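NreA (Staphylococcus aureus subsp. aureus, PDB 6K2H) is a GAF-domain signalling protein that probably senses nitrate by binding it. Local coordinates at residues S39-W44 with I59-R64; R76-N81 with A104-P109. The protein carries 1 engineered substitution. One frame throughout, in Å; residues are numbered along the deposited sequence.

In the fold
Both contacts hang on the same five-stranded antiparallel sheet of the GAF domain, one at each outer strand. Contact 1 joins the start of edge strand 42-48 to the loop that follows it, just ahead of helix 65-73; contact 2 pairs the other edge strand, 77-79, with strand 104-112. Contact 1 is complete in sequence before the first residue of contact 2. Their centres lie about 18 Å apart and their nearest atoms about 6 Å, without touching. Helix 65-73 runs between them in sequence and touches Ile42, Trp44 and Leu60 of contact 1 and Met77 and Pro109 of contact 2, so one helix packs against both contacts.

Contact 1: residues S39-W44 with I59-R64; sequences SSPIKW and ILRKGR. With EDO (1,2-ethanediol), chain B.
Ile42 and Leu60 form a single antiparallel hydrogen-bonded bridge. Ile42 N gives a 2.7 Å bond to Leu60 O that is almost straight at the hydrogen (177°), and Leu60 N returns one of 2.9 Å to Ile42 O. The tight, buried part is built from this pair and Trp44: Ile42 CB faces Leu60 CB at 4.2 Å, while Leu60 CD1 approaches Trp44 NE1 obliquely at 3.8 Å. At the edge of the indole, Trp44 NE1 donates a 3.0 Å bond to O1 of an ethanediol, likely a crystallisation additive; its O2 lies near Leu60 CD1. Ala67 of helix 65-73 packs on Ile42, Trp44 and Leu60. The outer side is open to solvent, where exposed Arg61 and Ile59 lie against Pro41. Pro41 CB meets Ile59 CG2 at 3.5 Å and covers one guanidinium face of Arg61, offset toward the rim. The Arg61 chain bends at chi2 (57°), which sets CD; farther out, NH2 donates to Ser39 O at 2.8 Å, from above the carbonyl plane. Lys43 lies beside Ile59, its ammonium bonded to Ile58 O and Lys56 O. Beyond the bridge, Arg61 to Arg64 make a type II beta turn, with Gly63 at positive phi, which leads into helix 65-73 of the GAF domain.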
loop_
_atom_site.group_PDB
_atom_site.type_symbol
_atom_site.label_atom_id
_atom_site.label_comp_id
_atom_site.label_asym_id
_atom_site.label_seq_id
_atom_site.Cartn_x
_atom_site.Cartn_y
_atom_site.Cartn_z
ATOM N N SER A 39 20.859 4.354 3.757
ATOM C CA SER A 39 19.985 5.545 3.799
ATOM C C SER A 39 18.694 5.387 2.962
ATOM O O SER A 39 17.968 6.361 2.734
ATOM C CB SER A 39 20.767 6.767 3.325
ATOM O OG SER A 39 21.340 6.494 2.051
ATOM N N SER A 40 18.379 4.183 2.495
ATOM C CA SER A 40 17.383 4.071 1.410
ATOM C C SER A 40 15.997 4.491 1.876
ATOM O O SER A 40 15.579 4.149 2.944
ATOM C CB SER A 40 17.338 2.660 0.853
ATOM O OG SER A 40 16.283 2.547 -0.091
ATOM N N PRO A 41 15.275 5.276 1.054
ATOM C CA PRO A 41 13.873 5.494 1.363
ATOM C C PRO A 41 13.051 4.286 0.900
ATOM O O PRO A 41 13.608 3.340 0.321
ATOM C CB PRO A 41 13.527 6.693 0.521
ATOM C CG PRO A 41 14.418 6.570 -0.665
ATOM C CD PRO A 41 15.707 5.995 -0.158
ATOM N N ILE A 42 11.767 4.393 1.138
ATOM C CA ILE A 42 10.786 3.394 0.627
ATOM C C ILE A 42 10.010 4.035 -0.537
ATOM O O ILE A 42 9.682 5.231 -0.501
ATOM C CB ILE A 42 9.854 3.014 1.766
ATOM C CG1 ILE A 42 10.661 2.237 2.816
ATOM C CG2 ILE A 42 8.668 2.223 1.263
ATOM C CD1 ILE A 42 10.055 2.272 4.192
ATOM N N LYS A 43 9.726 3.225 -1.550
ATOM C CA LYS A 43 8.937 3.664 -2.685
ATOM C C LYS A 43 7.883 2.697 -3.047
ATOM O O LYS A 43 8.009 1.523 -2.756
ATOM C CB LYS A 43 9.840 3.930 -3.882
ATOM C CG LYS A 43 10.763 5.120 -3.559
ATOM C CD LYS A 43 11.434 5.718 -4.785
ATOM C CE LYS A 43 10.492 6.496 -5.655
ATOM N NZ LYS A 43 10.459 7.960 -5.400
ATOM N N TRP A 44 6.835 3.221 -3.686
ATOM C CA TRP A 44 5.836 2.377 -4.303
ATOM C C TRP A 44 6.420 1.910 -5.645
ATOM O O TRP A 44 6.551 2.731 -6.581
ATOM C CB TRP A 44 4.529 3.089 -4.479
ATOM C CG TRP A 44 3.910 3.581 -3.195
ATOM C CD1 TRP A 44 3.935 4.844 -2.715
ATOM C CD2 TRP A 44 3.250 2.778 -2.226
ATOM N NE1 TRP A 44 3.239 4.880 -1.475
ATOM C CE2 TRP A 44 2.872 3.610 -1.148
ATOM C CE3 TRP A 44 2.984 1.397 -2.143
ATOM C CZ2 TRP A 44 2.164 3.119 -0.040
ATOM C CZ3 TRP A 44 2.332 0.912 -1.061
ATOM C CH2 TRP A 44 1.911 1.753 -0.011
ATOM N N ILE A 59 8.396 9.707 -1.967
ATOM C CA ILE A 59 9.574 9.193 -1.280
ATOM C C ILE A 59 9.252 9.061 0.169
ATOM O O ILE A 59 9.033 10.057 0.863
ATOM C CB ILE A 59 10.792 10.149 -1.468
ATOM C CG1 ILE A 59 11.138 10.299 -2.942
ATOM C CG2 ILE A 59 12.040 9.606 -0.753
ATOM C CD1 ILE A 59 12.002 11.508 -3.244
ATOM N N LEU A 60 9.241 7.836 0.690
ATOM C CA LEU A 60 8.879 7.649 2.105
ATOM C C LEU A 60 9.997 7.168 2.988
ATOM O O LEU A 60 10.896 6.547 2.529
ATOM C CB LEU A 60 7.755 6.657 2.239
ATOM C CG LEU A 60 6.469 6.991 1.478
ATOM C CD1 LEU A 60 5.667 5.710 1.329
ATOM C CD2 LEU A 60 5.767 8.132 2.196
ATOM N N ARG A 61 9.881 7.391 4.298
ATOM C CA ARG A 61 10.901 6.896 5.254
ATOM C C ARG A 61 10.253 5.961 6.233
ATOM O O ARG A 61 9.036 6.024 6.473
ATOM C CB ARG A 61 11.561 8.053 6.008
ATOM C CG ARG A 61 12.954 8.451 5.521
ATOM C CD ARG A 61 12.959 8.816 4.058
ATOM N NE ARG A 61 14.179 9.485 3.603
ATOM C CZ ARG A 61 15.369 8.907 3.416
ATOM N NH1 ARG A 61 16.376 9.650 2.966
ATOM N NH2 ARG A 61 15.582 7.609 3.665
ATOM N N LYS A 62 11.077 5.095 6.828
ATOM C CA LYS A 62 10.656 4.244 7.939
ATOM C C LYS A 62 9.840 5.121 8.883
ATOM O O LYS A 62 10.252 6.254 9.178
ATOM C CB LYS A 62 11.885 3.630 8.686
ATOM C CG LYS A 62 11.574 2.390 9.557
ATOM C CD LYS A 62 11.951 1.080 8.850
ATOM C CE LYS A 62 11.801 -0.228 9.663
ATOM N NZ LYS A 62 12.420 -1.415 8.969
ATOM N N GLY A 63 8.701 4.616 9.317
ATOM C CA GLY A 63 7.748 5.368 10.162
ATOM C C GLY A 63 6.821 6.384 9.504
ATOM O O GLY A 63 5.894 6.863 10.150
ATOM N N ARG A 64 7.076 6.741 8.247
ATOM C CA ARG A 64 6.271 7.750 7.547
ATOM C C ARG A 64 5.263 7.102 6.594
ATOM O O ARG A 64 5.645 6.258 5.760
ATOM C CB ARG A 64 7.162 8.696 6.752
ATOM C CG ARG A 64 8.464 9.123 7.446
ATOM C CD ARG A 64 8.296 9.611 8.887
ATOM N NE ARG A 64 7.064 10.385 9.042
ATOM C CZ ARG A 64 6.354 10.518 10.163
ATOM N NH1 ARG A 64 5.247 11.251 10.127
ATOM N NH2 ARG A 64 6.729 9.953 11.315
HETATM C C1 EDO B . 2.418 6.812 0.897
HETATM O O1 EDO B . 1.831 7.153 -0.157
HETATM C C2 EDO B . 1.612 6.279 1.877
HETATM O O2 EDO B . 2.551 5.612 2.593
#

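Contact 2: residues R76-N81 with A104-P109; sequences RMVIAN and AVLAVP
Ile79 packs alongside Val105 at one end of a short antiparallel pairing, both side chains pointing the same way from the sheet. From Ile79 the contact can be followed outward atom by atom: CB lies 3.8 Å from Val105 CG2, CG1 stays at a similar distance from that methyl, and the tip CD1 meets it again at 3.8 Å. CG1 stands anti to the carbonyl carbon (chi1 -50°) and CD1 continues anti (chi2 175°), a course that keeps all three carbons near one methyl. Beneath the side chains, Ile79 and Val105 exchange two backbone bonds, Ile79 N to Val105 O at 2.8 Å and Val105 N to Ile79 O at 2.9 Å. Met77 and Ala107 form the second hydrogen-bonded pair; Ala107 N reaches Met77 O at 2.8 Å with an N-H...O angle of 179°, and Met77 N answers to Ala107 O. Ala107 O also receives a CA-H...O contact from Arg76. The non-hydrogen-bonded pair between them, Val78 and Leu106, turns to the opposite face, where Val78 CG2 touches Leu106 CD1 at 3.8 Å. Where the strand 77-79 ends, Ala104 CB comes 3.4 Å from Ala80 O. Asn81 then caps helix 82-85 through OD1, bonded to Leu84 N. On the Met77 face, Leu66, Thr69 and Val70 of helix 65-73 touch the methionine, and Val105 packs on Leu121. On the Val78 face, Leu130 and Ile133 come from a loop, and Leu106 meets Phe122. Strand 104-112 thus lies inside the sheet, with 77-79 on one flank and 115-124 on the other.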
loop_
_atom_site.group_PDB
_atom_site.type_symbol
_atom_site.label_atom_id
_atom_site.label_comp_id
_atom_site.label_asym_id
_atom_site.label_seq_id
_atom_site.Cartn_x
_atom_site.Cartn_y
_atom_site.Cartn_z
ATOM N N ARG A 76 -0.761 -4.407 10.327
ATOM C CA ARG A 76 -1.626 -3.839 9.249
ATOM C C ARG A 76 -2.202 -2.496 9.691
ATOM O O ARG A 76 -2.342 -2.194 10.901
ATOM C CB ARG A 76 -2.705 -4.777 8.844
ATOM C CG ARG A 76 -3.668 -5.174 9.954
ATOM C CD ARG A 76 -4.914 -5.749 9.302
ATOM N NE ARG A 76 -5.681 -6.584 10.213
ATOM C CZ ARG A 76 -6.399 -6.173 11.242
ATOM N NH1 ARG A 76 -7.020 -7.093 11.986
ATOM N NH2 ARG A 76 -6.517 -4.874 11.553
ATOM N N MET A 77 -2.534 -1.676 8.707
ATOM C CA MET A 77 -3.260 -0.420 8.951
ATOM C C MET A 77 -4.507 -0.448 8.131
ATOM O O MET A 77 -4.461 -0.797 6.944
ATOM C CB MET A 77 -2.403 0.751 8.504
ATOM C CG MET A 77 -1.171 0.982 9.305
ATOM S SD MET A 77 -0.386 2.552 8.846
ATOM C CE MET A 77 -1.791 3.671 8.992
ATOM N N VAL A 78 -5.625 -0.120 8.744
ATOM C CA VAL A 78 -6.903 -0.169 8.076
ATOM C C VAL A 78 -7.550 1.167 8.237
ATOM O O VAL A 78 -7.674 1.672 9.367
ATOM C CB VAL A 78 -7.801 -1.238 8.667
ATOM C CG1 VAL A 78 -9.142 -1.218 7.992
ATOM C CG2 VAL A 78 -7.228 -2.628 8.534
ATOM N N ILE A 79 -7.911 1.782 7.129
ATOM C CA ILE A 79 -8.709 3.007 7.164
ATOM C C ILE A 79 -10.009 2.816 6.396
ATOM O O ILE A 79 -10.023 2.791 5.150
ATOM C CB ILE A 79 -7.907 4.206 6.630
ATOM C CG1 ILE A 79 -6.555 4.267 7.310
ATOM C CG2 ILE A 79 -8.741 5.461 6.717
ATOM C CD1 ILE A 79 -5.666 5.336 6.756
ATOM N N ALA A 80 -11.145 2.685 7.094
ATOM C CA ALA A 80 -12.378 2.252 6.431
ATOM C C ALA A 80 -12.992 3.404 5.624
ATOM O O ALA A 80 -13.726 3.145 4.714
ATOM C CB ALA A 80 -13.412 1.727 7.442
ATOM N N ASN A 81 -12.698 4.631 6.055
ATOM C CA ASN A 81 -13.095 5.848 5.367
ATOM C C ASN A 81 -12.103 6.961 5.616
ATOM O O ASN A 81 -11.981 7.495 6.712
ATOM C CB ASN A 81 -14.528 6.355 5.716
ATOM C CG ASN A 81 -14.915 7.545 4.834
ATOM O OD1 ASN A 81 -14.586 8.684 5.115
ATOM N ND2 ASN A 81 -15.332 7.228 3.613
ATOM N N ALA A 104 -10.747 4.517 0.930
ATOM C CA ALA A 104 -10.541 3.485 1.983
ATOM C C ALA A 104 -9.274 2.741 1.639
ATOM O O ALA A 104 -8.933 2.584 0.453
ATOM C CB ALA A 104 -11.701 2.519 2.031
ATOM N N VAL A 105 -8.571 2.258 2.644
ATOM C CA VAL A 105 -7.318 1.529 2.424
ATOM C C VAL A 105 -7.081 0.419 3.442
ATOM O O VAL A 105 -7.526 0.518 4.615
ATOM C CB VAL A 105 -6.032 2.429 2.378
ATOM C CG1 VAL A 105 -6.069 3.404 1.220
ATOM C CG2 VAL A 105 -5.861 3.206 3.627
ATOM N N LEU A 106 -6.410 -0.622 2.983
ATOM C CA LEU A 106 -5.993 -1.774 3.788
ATOM C C LEU A 106 -4.509 -1.927 3.421
ATOM O O LEU A 106 -4.177 -2.302 2.273
ATOM C CB LEU A 106 -6.758 -3.038 3.394
ATOM C CG LEU A 106 -6.187 -4.386 3.874
ATOM C CD1 LEU A 106 -6.120 -4.421 5.368
ATOM C CD2 LEU A 106 -7.032 -5.515 3.332
ATOM N N ALA A 107 -3.613 -1.683 4.380
ATOM C CA ALA A 107 -2.184 -1.858 4.111
ATOM C C ALA A 107 -1.629 -2.977 4.999
ATOM O O ALA A 107 -1.802 -2.954 6.206
ATOM C CB ALA A 107 -1.463 -0.625 4.360
ATOM N N VAL A 108 -1.061 -3.979 4.341
ATOM C CA VAL A 108 -0.582 -5.170 5.077
ATOM C C VAL A 108 0.906 -5.429 4.940
ATOM O O VAL A 108 1.467 -5.224 3.860
ATOM C CB VAL A 108 -1.362 -6.396 4.636
ATOM C CG1 VAL A 108 -2.844 -6.246 4.902
ATOM C CG2 VAL A 108 -1.116 -6.759 3.169
ATOM N N PRO A 109 1.572 -5.879 6.019
ATOM C CA PRO A 109 3.005 -6.171 5.911
ATOM C C PRO A 109 3.230 -7.402 5.062
ATOM O O PRO A 109 2.416 -8.383 5.085
ATOM C CB PRO A 109 3.416 -6.407 7.339
ATOM C CG PRO A 109 2.218 -6.885 8.041
ATOM C CD PRO A 109 1.089 -6.077 7.401
#